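Hydroxylase (PDB 2OR0) is a putative hydroxylase of the acyl-CoA dehydrogenase family, probably a flavin-linked oxygenase that inserts one oxygen atom into its substrate. Local coordinates at residues T259-H273 with Q341-I355. Residues are numbered along the deposited sequence; the frame is centred on the assembly and turned at random.
Sequences TAAVIGITEGALACH and QIAAAWRAVRAADEI
Thr-266 and Ala-348 meet at the middle of a near-parallel helix pair (axes 9.1 Å apart, 18° between directions) in the C-terminal helical domain of the acyl-CoA dehydrogenase fold. Close packing here rests on small residues: Ala-344, Ala-345, Ala-348 and Ala-352 line one helix. Thr-266 OG1, between its backbone N and carbonyl carbon, bonds back to Ile-263 O at 2.8 Å, which satisfies the buried hydroxyl and turns CG2 onto the opposing helix, 3.6 Å from Ala-348 O. Beside it Val-262 CG1 crosses to Val-349 CG2 at 3.6 Å.

At the N-terminal end the contact turns polar. Gln-341, its chain bent at chi2 (-98°), gives NE2 to Thr-259 OG1 at 2.8 Å; the hydroxyl lies 18° out of the amide plane. Val-385 O and His-386 NE2 add bonds to the amide nitrogen and the hydroxyl, respectively. A leucine in place of Gln-341 would probably leave Thr-259 OG1 without this donor and Val-385 O without its amide partner.

The looser edge is the side chain of partly exposed Leu-270, a residue with 21 Å² buried here. Ile-355 (99 Å²) fills this end, its CD1 approaching the 259-273 backbone, 3.7 Å from Leu-270 CA. One turn on, the His-273 ring takes Ile-355 against a face in a CH-pi contact, with CB 4.0 Å from the ring centroid and the backbone O of Ile-355 3.4 Å from His-273 CE1.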
ATOM      1  N   THR A 259       4.546  -1.084   1.473  1.00 23.08           N
ATOM      2  CA  THR A 259       5.665  -1.762   2.137  1.00 23.34           C
ATOM      3  C   THR A 259       5.314  -2.192   3.567  1.00 23.70           C
ATOM      4  O   THR A 259       5.668  -3.298   3.986  1.00 24.12           O
ATOM      5  CB  THR A 259       6.927  -0.913   2.054  1.00 23.18           C
ATOM      6  OG1 THR A 259       7.167  -0.646   0.673  1.00 24.25           O
ATOM      7  CG2 THR A 259       8.145  -1.640   2.640  1.00 19.32           C
ATOM      8  N   ALA A 260       4.555  -1.373   4.297  1.00 23.76           N
ATOM      9  CA  ALA A 260       4.011  -1.834   5.588  1.00 22.85           C
ATOM     10  C   ALA A 260       3.197  -3.123   5.455  1.00 23.67           C
ATOM     11  O   ALA A 260       3.346  -4.042   6.260  1.00 23.69           O
ATOM     12  CB  ALA A 260       3.180  -0.740   6.262  1.00 23.31           C
ATOM     13  N   ALA A 261       2.334  -3.202   4.433  1.00 23.56           N
ATOM     14  CA  ALA A 261       1.554  -4.414   4.182  1.00 22.59           C
ATOM     15  C   ALA A 261       2.462  -5.597   3.931  1.00 22.31           C
ATOM     16  O   ALA A 261       2.270  -6.627   4.551  1.00 23.46           O
ATOM     17  CB  ALA A 261       0.576  -4.214   3.014  1.00 22.55           C
ATOM     18  N   VAL A 262       3.480  -5.437   3.079  1.00 22.13           N
ATOM     19  CA  VAL A 262       4.451  -6.507   2.850  1.00 22.13           C
ATOM     20  C   VAL A 262       5.151  -6.940   4.169  1.00 22.74           C
ATOM     21  O   VAL A 262       5.295  -8.130   4.445  1.00 21.70           O
ATOM     22  CB  VAL A 262       5.496  -6.125   1.786  1.00 22.93           C
ATOM     23  CG1 VAL A 262       6.625  -7.177   1.711  1.00 21.39           C
ATOM     24  CG2 VAL A 262       4.812  -5.969   0.386  1.00 22.81           C
ATOM     25  N   ILE A 263       5.585  -5.962   4.970  1.00 22.79           N
ATOM     26  CA  ILE A 263       6.224  -6.277   6.234  1.00 22.84           C
ATOM     27  C   ILE A 263       5.320  -7.068   7.175  1.00 22.20           C
ATOM     28  O   ILE A 263       5.742  -8.079   7.705  1.00 22.65           O
ATOM     29  CB  ILE A 263       6.876  -5.024   6.903  1.00 22.93           C
ATOM     30  CG1 ILE A 263       8.021  -4.520   5.990  1.00 23.36           C
ATOM     31  CG2 ILE A 263       7.442  -5.420   8.258  1.00 21.74           C
ATOM     32  CD1 ILE A 263       8.579  -3.102   6.321  1.00 22.69           C
ATOM     33  N   GLY A 264       4.087  -6.611   7.369  1.00 22.00           N
ATOM     34  CA  GLY A 264       3.137  -7.308   8.224  1.00 21.43           C
ATOM     35  C   GLY A 264       2.750  -8.677   7.701  1.00 22.22           C
ATOM     36  O   GLY A 264       2.505  -9.618   8.484  1.00 21.88           O
ATOM     37  N   ILE A 265       2.700  -8.819   6.375  1.00 21.08           N
ATOM     38  CA  ILE A 265       2.484 -10.143   5.797  1.00 21.56           C
ATOM     39  C   ILE A 265       3.606 -11.112   6.219  1.00 21.20           C
ATOM     40  O   ILE A 265       3.346 -12.235   6.569  1.00 21.54           O
ATOM     41  CB  ILE A 265       2.333 -10.098   4.230  1.00 21.27           C
ATOM     42  CG1 ILE A 265       0.989  -9.483   3.863  1.00 21.95           C
ATOM     43  CG2 ILE A 265       2.458 -11.504   3.633  1.00 20.94           C
ATOM     44  CD1 ILE A 265       0.933  -8.849   2.419  1.00 22.12           C
ATOM     45  N   THR A 266       4.849 -10.668   6.173  1.00 21.83           N
ATOM     46  CA  THR A 266       5.953 -11.556   6.530  1.00 22.11           C
ATOM     47  C   THR A 266       5.949 -11.849   8.017  1.00 22.47           C
ATOM     48  O   THR A 266       6.336 -12.927   8.418  1.00 22.53           O
ATOM     49  CB  THR A 266       7.328 -11.021   6.070  1.00 21.66           C
ATOM     50  OG1 THR A 266       7.669  -9.818   6.778  1.00 20.49           O
ATOM     51  CG2 THR A 266       7.319 -10.758   4.550  1.00 21.30           C
ATOM     52  N   GLU A 267       5.448 -10.906   8.815  1.00 22.89           N
ATOM     53  CA  GLU A 267       5.258 -11.111  10.247  1.00 23.60           C
ATOM     54  C   GLU A 267       4.157 -12.154  10.529  1.00 24.33           C
ATOM     55  O   GLU A 267       4.317 -13.006  11.402  1.00 24.58           O
ATOM     56  CB  GLU A 267       4.959  -9.768  10.935  1.00 23.67           C
ATOM     57  CG  GLU A 267       6.186  -8.907  11.135  1.00 24.46           C
ATOM     58  CD  GLU A 267       5.899  -7.485  11.641  1.00 25.48           C
ATOM     59  OE1 GLU A 267       4.729  -7.044  11.654  1.00 28.34           O
ATOM     60  OE2 GLU A 267       6.881  -6.795  11.995  1.00 29.48           O
ATOM     61  N   GLY A 268       3.059 -12.099   9.776  1.00 24.02           N
ATOM     62  CA  GLY A 268       2.081 -13.182   9.728  1.00 24.34           C
ATOM     63  C   GLY A 268       2.670 -14.555   9.385  1.00 25.30           C
ATOM     64  O   GLY A 268       2.337 -15.533  10.040  1.00 25.58           O
ATOM     65  N   ALA A 269       3.522 -14.630   8.352  1.00 25.09           N
ATOM     66  CA  ALA A 269       4.176 -15.879   7.946  1.00 24.61           C
ATOM     67  C   ALA A 269       5.041 -16.436   9.085  1.00 24.46           C
ATOM     68  O   ALA A 269       4.984 -17.646   9.404  1.00 23.99           O
ATOM     69  CB  ALA A 269       5.055 -15.644   6.710  1.00 23.38           C
ATOM     70  N   LEU A 270       5.843 -15.548   9.677  1.00 24.72           N
ATOM     71  CA  LEU A 270       6.689 -15.877  10.822  1.00 25.22           C
ATOM     72  C   LEU A 270       5.839 -16.401  11.973  1.00 25.68           C
ATOM     73  O   LEU A 270       6.150 -17.459  12.533  1.00 25.10           O
ATOM     74  CB  LEU A 270       7.493 -14.654  11.278  1.00 25.42           C
ATOM     75  CG  LEU A 270       8.341 -14.757  12.571  1.00 25.69           C
ATOM     76  CD1 LEU A 270       9.537 -15.718  12.401  1.00 26.61           C
ATOM     77  CD2 LEU A 270       8.872 -13.384  12.950  1.00 26.06           C
ATOM     78  N   ALA A 271       4.761 -15.688  12.302  1.00 25.82           N
ATOM     79  CA  ALA A 271       3.846 -16.146  13.376  1.00 27.43           C
ATOM     80  C   ALA A 271       3.291 -17.544  13.078  1.00 27.75           C
ATOM     81  O   ALA A 271       3.301 -18.429  13.941  1.00 28.46           O
ATOM     82  CB  ALA A 271       2.705 -15.149  13.591  1.00 26.50           C
ATOM     83  N   CYS A 272       2.808 -17.749  11.852  1.00 28.40           N
ATOM     84  CA  CYS A 272       2.372 -19.074  11.407  1.00 28.61           C
ATOM     85  C   CYS A 272       3.472 -20.127  11.543  1.00 28.81           C
ATOM     86  O   CYS A 272       3.220 -21.237  11.974  1.00 30.27           O
ATOM     87  CB  CYS A 272       1.921 -19.013   9.939  1.00 28.85           C
ATOM     88  SG  CYS A 272       0.347 -18.161   9.697  1.00 31.62           S
ATOM     89  N   HIS A 273       4.681 -19.795  11.119  1.00 28.96           N
ATOM     90  CA  HIS A 273       5.792 -20.723  11.166  1.00 29.35           C
ATOM     91  C   HIS A 273       6.051 -21.140  12.629  1.00 30.60           C
ATOM     92  O   HIS A 273       6.189 -22.325  12.927  1.00 31.13           O
ATOM     93  CB  HIS A 273       7.019 -20.053  10.570  1.00 28.26           C
ATOM     94  CG  HIS A 273       8.204 -20.953  10.446  1.00 29.45           C
ATOM     95  ND1 HIS A 273       8.151 -22.176   9.812  1.00 28.33           N
ATOM     96  CD2 HIS A 273       9.489 -20.789  10.839  1.00 30.16           C
ATOM     97  CE1 HIS A 273       9.346 -22.734   9.838  1.00 29.69           C
ATOM     98  NE2 HIS A 273      10.179 -21.912  10.455  1.00 30.15           N
ATOM     99  N   GLN A 341      12.903   2.252   2.157  1.00 21.66           N
ATOM    100  CA  GLN A 341      11.606   1.646   2.047  1.00 20.66           C
ATOM    101  C   GLN A 341      11.644   0.436   1.093  1.00 20.92           C
ATOM    102  O   GLN A 341      11.078  -0.636   1.392  1.00 20.81           O
ATOM    103  CB  GLN A 341      10.614   2.726   1.565  1.00 21.51           C
ATOM    104  CG  GLN A 341       9.246   2.216   1.105  1.00 20.45           C
ATOM    105  CD  GLN A 341       9.218   2.087  -0.425  1.00 24.12           C
ATOM    106  OE1 GLN A 341       9.607   3.018  -1.136  1.00 21.04           O
ATOM    107  NE2 GLN A 341       8.765   0.941  -0.926  1.00 22.38           N
ATOM    108  N   ILE A 342      12.303   0.609  -0.050  1.00 20.83           N
ATOM    109  CA  ILE A 342      12.454  -0.475  -1.004  1.00 20.52           C
ATOM    110  C   ILE A 342      13.232  -1.628  -0.339  1.00 20.81           C
ATOM    111  O   ILE A 342      12.780  -2.759  -0.367  1.00 20.76           O
ATOM    112  CB  ILE A 342      13.212  -0.002  -2.257  1.00 20.60           C
ATOM    113  CG1 ILE A 342      12.341   0.899  -3.119  1.00 17.78           C
ATOM    114  CG2 ILE A 342      13.724  -1.213  -3.078  1.00 20.23           C
ATOM    115  CD1 ILE A 342      13.162   1.785  -4.061  1.00 19.35           C
ATOM    116  N   ALA A 343      14.400  -1.324   0.234  1.00 21.16           N
ATOM    117  CA  ALA A 343      15.227  -2.313   0.981  1.00 21.36           C
ATOM    118  C   ALA A 343      14.451  -3.037   2.073  1.00 21.99           C
ATOM    119  O   ALA A 343      14.682  -4.243   2.310  1.00 22.85           O
ATOM    120  CB  ALA A 343      16.444  -1.624   1.589  1.00 20.76           C
ATOM    121  N   ALA A 344      13.555  -2.315   2.754  1.00 21.02           N
ATOM    122  CA  ALA A 344      12.738  -2.921   3.797  1.00 21.81           C
ATOM    123  C   ALA A 344      11.823  -4.040   3.244  1.00 21.86           C
ATOM    124  O   ALA A 344      11.692  -5.091   3.875  1.00 22.01           O
ATOM    125  CB  ALA A 344      11.899  -1.877   4.523  1.00 21.38           C
ATOM    126  N   ALA A 345      11.173  -3.801   2.097  1.00 20.99           N
ATOM    127  CA  ALA A 345      10.351  -4.852   1.465  1.00 20.58           C
ATOM    128  C   ALA A 345      11.201  -6.088   1.113  1.00 19.43           C
ATOM    129  O   ALA A 345      10.831  -7.215   1.442  1.00 19.75           O
ATOM    130  CB  ALA A 345       9.628  -4.319   0.214  1.00 20.11           C
ATOM    131  N   TRP A 346      12.342  -5.865   0.476  1.00 18.73           N
ATOM    132  CA  TRP A 346      13.170  -6.953   0.009  1.00 20.53           C
ATOM    133  C   TRP A 346      13.737  -7.813   1.172  1.00 21.59           C
ATOM    134  O   TRP A 346      13.737  -9.049   1.099  1.00 21.32           O
ATOM    135  CB  TRP A 346      14.314  -6.429  -0.861  1.00 20.02           C
ATOM    136  CG  TRP A 346      13.864  -6.093  -2.296  1.00 22.87           C
ATOM    137  CD1 TRP A 346      13.111  -4.991  -2.712  1.00 22.75           C
ATOM    138  CD2 TRP A 346      14.125  -6.866  -3.483  1.00 21.13           C
ATOM    139  NE1 TRP A 346      12.939  -5.035  -4.095  1.00 21.63           N
ATOM    140  CE2 TRP A 346      13.527  -6.179  -4.579  1.00 23.21           C
ATOM    141  CE3 TRP A 346      14.826  -8.060  -3.728  1.00 21.96           C
ATOM    142  CZ2 TRP A 346      13.612  -6.650  -5.890  1.00 21.99           C
ATOM    143  CZ3 TRP A 346      14.902  -8.540  -5.051  1.00 22.06           C
ATOM    144  CH2 TRP A 346      14.297  -7.829  -6.107  1.00 22.06           C
ATOM    145  N   ARG A 347      14.213  -7.132   2.218  1.00 21.34           N
ATOM    146  CA  ARG A 347      14.777  -7.768   3.408  1.00 21.43           C
ATOM    147  C   ARG A 347      13.757  -8.716   4.046  1.00 20.54           C
ATOM    148  O   ARG A 347      14.083  -9.841   4.388  1.00 20.61           O
ATOM    149  CB  ARG A 347      15.252  -6.691   4.425  1.00 20.46           C
ATOM    150  CG  ARG A 347      16.116  -7.243   5.595  1.00 24.18           C
ATOM    151  CD  ARG A 347      16.554  -6.107   6.555  1.00 20.45           C
ATOM    152  NE  ARG A 347      17.213  -5.008   5.830  1.00 22.18           N
ATOM    153  CZ  ARG A 347      16.682  -3.803   5.607  1.00 20.51           C
ATOM    154  NH1 ARG A 347      15.478  -3.483   6.069  1.00 21.82           N
ATOM    155  NH2 ARG A 347      17.364  -2.912   4.927  1.00 20.21           N
ATOM    156  N   ALA A 348      12.531  -8.241   4.180  1.00 19.61           N
ATOM    157  CA  ALA A 348      11.458  -8.960   4.851  1.00 19.37           C
ATOM    158  C   ALA A 348      11.036 -10.158   4.014  1.00 19.90           C
ATOM    159  O   ALA A 348      10.886 -11.268   4.532  1.00 19.82           O
ATOM    160  CB  ALA A 348      10.297  -8.026   5.075  1.00 19.05           C
ATOM    161  N   VAL A 349      10.899  -9.962   2.705  1.00 19.80           N
ATOM    162  CA  VAL A 349      10.553 -11.098   1.840  1.00 19.51           C
ATOM    163  C   VAL A 349      11.633 -12.187   1.818  1.00 20.71           C
ATOM    164  O   VAL A 349      11.304 -13.376   1.936  1.00 19.12           O
ATOM    165  CB  VAL A 349      10.132 -10.676   0.418  1.00 19.23           C
ATOM    166  CG1 VAL A 349       9.817 -11.922  -0.418  1.00 17.69           C
ATOM    167  CG2 VAL A 349       8.899  -9.754   0.495  1.00 16.99           C
ATOM    168  N   ARG A 350      12.898 -11.792   1.679  1.00 21.89           N
ATOM    169  CA  ARG A 350      13.971 -12.771   1.722  1.00 24.23           C
ATOM    170  C   ARG A 350      13.982 -13.579   3.037  1.00 23.41           C
ATOM    171  O   ARG A 350      14.281 -14.781   3.027  1.00 23.56           O
ATOM    172  CB  ARG A 350      15.344 -12.133   1.531  1.00 24.42           C
ATOM    173  CG  ARG A 350      15.667 -11.750   0.063  1.00 28.14           C
ATOM    174  CD  ARG A 350      17.169 -11.440  -0.106  1.00 28.23           C
ATOM    175  NE  ARG A 350      17.459 -10.937  -1.453  1.00 35.31           N
ATOM    176  CZ  ARG A 350      17.646  -9.653  -1.750  1.00 37.12           C
ATOM    177  NH1 ARG A 350      17.584  -8.732  -0.781  1.00 35.75           N
ATOM    178  NH2 ARG A 350      17.899  -9.284  -3.017  1.00 36.26           N
ATOM    179  N   ALA A 351      13.684 -12.915   4.148  1.00 23.34           N
ATOM    180  CA  ALA A 351      13.627 -13.553   5.475  1.00 22.85           C
ATOM    181  C   ALA A 351      12.472 -14.555   5.570  1.00 23.46           C
ATOM    182  O   ALA A 351      12.609 -15.657   6.162  1.00 23.67           O
ATOM    183  CB  ALA A 351      13.479 -12.475   6.550  1.00 22.68           C
ATOM    184  N   ALA A 352      11.332 -14.181   4.993  1.00 22.43           N
ATOM    185  CA  ALA A 352      10.224 -15.100   4.912  1.00 23.31           C
ATOM    186  C   ALA A 352      10.579 -16.316   4.046  1.00 22.91           C
ATOM    187  O   ALA A 352      10.149 -17.433   4.368  1.00 22.64           O
ATOM    188  CB  ALA A 352       8.980 -14.400   4.362  1.00 23.62           C
ATOM    189  N   ASP A 353      11.326 -16.110   2.949  1.00 22.31           N
ATOM    190  CA  ASP A 353      11.780 -17.254   2.132  1.00 22.67           C
ATOM    191  C   ASP A 353      12.631 -18.246   2.945  1.00 22.32           C
ATOM    192  O   ASP A 353      12.529 -19.454   2.742  1.00 21.80           O
ATOM    193  CB  ASP A 353      12.591 -16.846   0.911  1.00 21.90           C
ATOM    194  CG  ASP A 353      11.765 -16.112  -0.142  1.00 27.47           C
ATOM    195  OD1 ASP A 353      10.512 -16.274  -0.167  1.00 31.06           O
ATOM    196  OD2 ASP A 353      12.390 -15.359  -0.948  1.00 27.65           O
ATOM    197  N   GLU A 354      13.519 -17.725   3.801  1.00 22.34           N
ATOM    198  CA  GLU A 354      14.443 -18.564   4.541  1.00 23.43           C
ATOM    199  C   GLU A 354      13.674 -19.467   5.514  1.00 23.25           C
ATOM    200  O   GLU A 354      14.011 -20.618   5.683  1.00 23.36           O
ATOM    201  CB  GLU A 354      15.519 -17.717   5.262  1.00 22.93           C
ATOM    202  CG  GLU A 354      16.486 -17.066   4.304  1.00 28.57           C
ATOM    203  CD  GLU A 354      17.323 -18.106   3.512  1.00 33.02           C
ATOM    204  OE1 GLU A 354      17.784 -19.100   4.107  1.00 35.21           O
ATOM    205  OE2 GLU A 354      17.526 -17.926   2.296  1.00 36.98           O
ATOM    206  N   ILE A 355      12.624 -18.957   6.139  1.00 24.06           N
ATOM    207  CA  ILE A 355      11.856 -19.825   7.044  1.00 25.14           C
ATOM    208  C   ILE A 355      10.892 -20.755   6.312  1.00 24.70           C
ATOM    209  O   ILE A 355      10.662 -21.869   6.770  1.00 24.43           O
ATOM    210  CB  ILE A 355      11.127 -19.059   8.159  1.00 25.57           C
ATOM    211  CG1 ILE A 355      10.233 -17.956   7.578  1.00 27.15           C
ATOM    212  CG2 ILE A 355      12.140 -18.478   9.147  1.00 26.70           C
ATOM    213  CD1 ILE A 355       9.315 -17.301   8.646  1.00 27.41           C
TER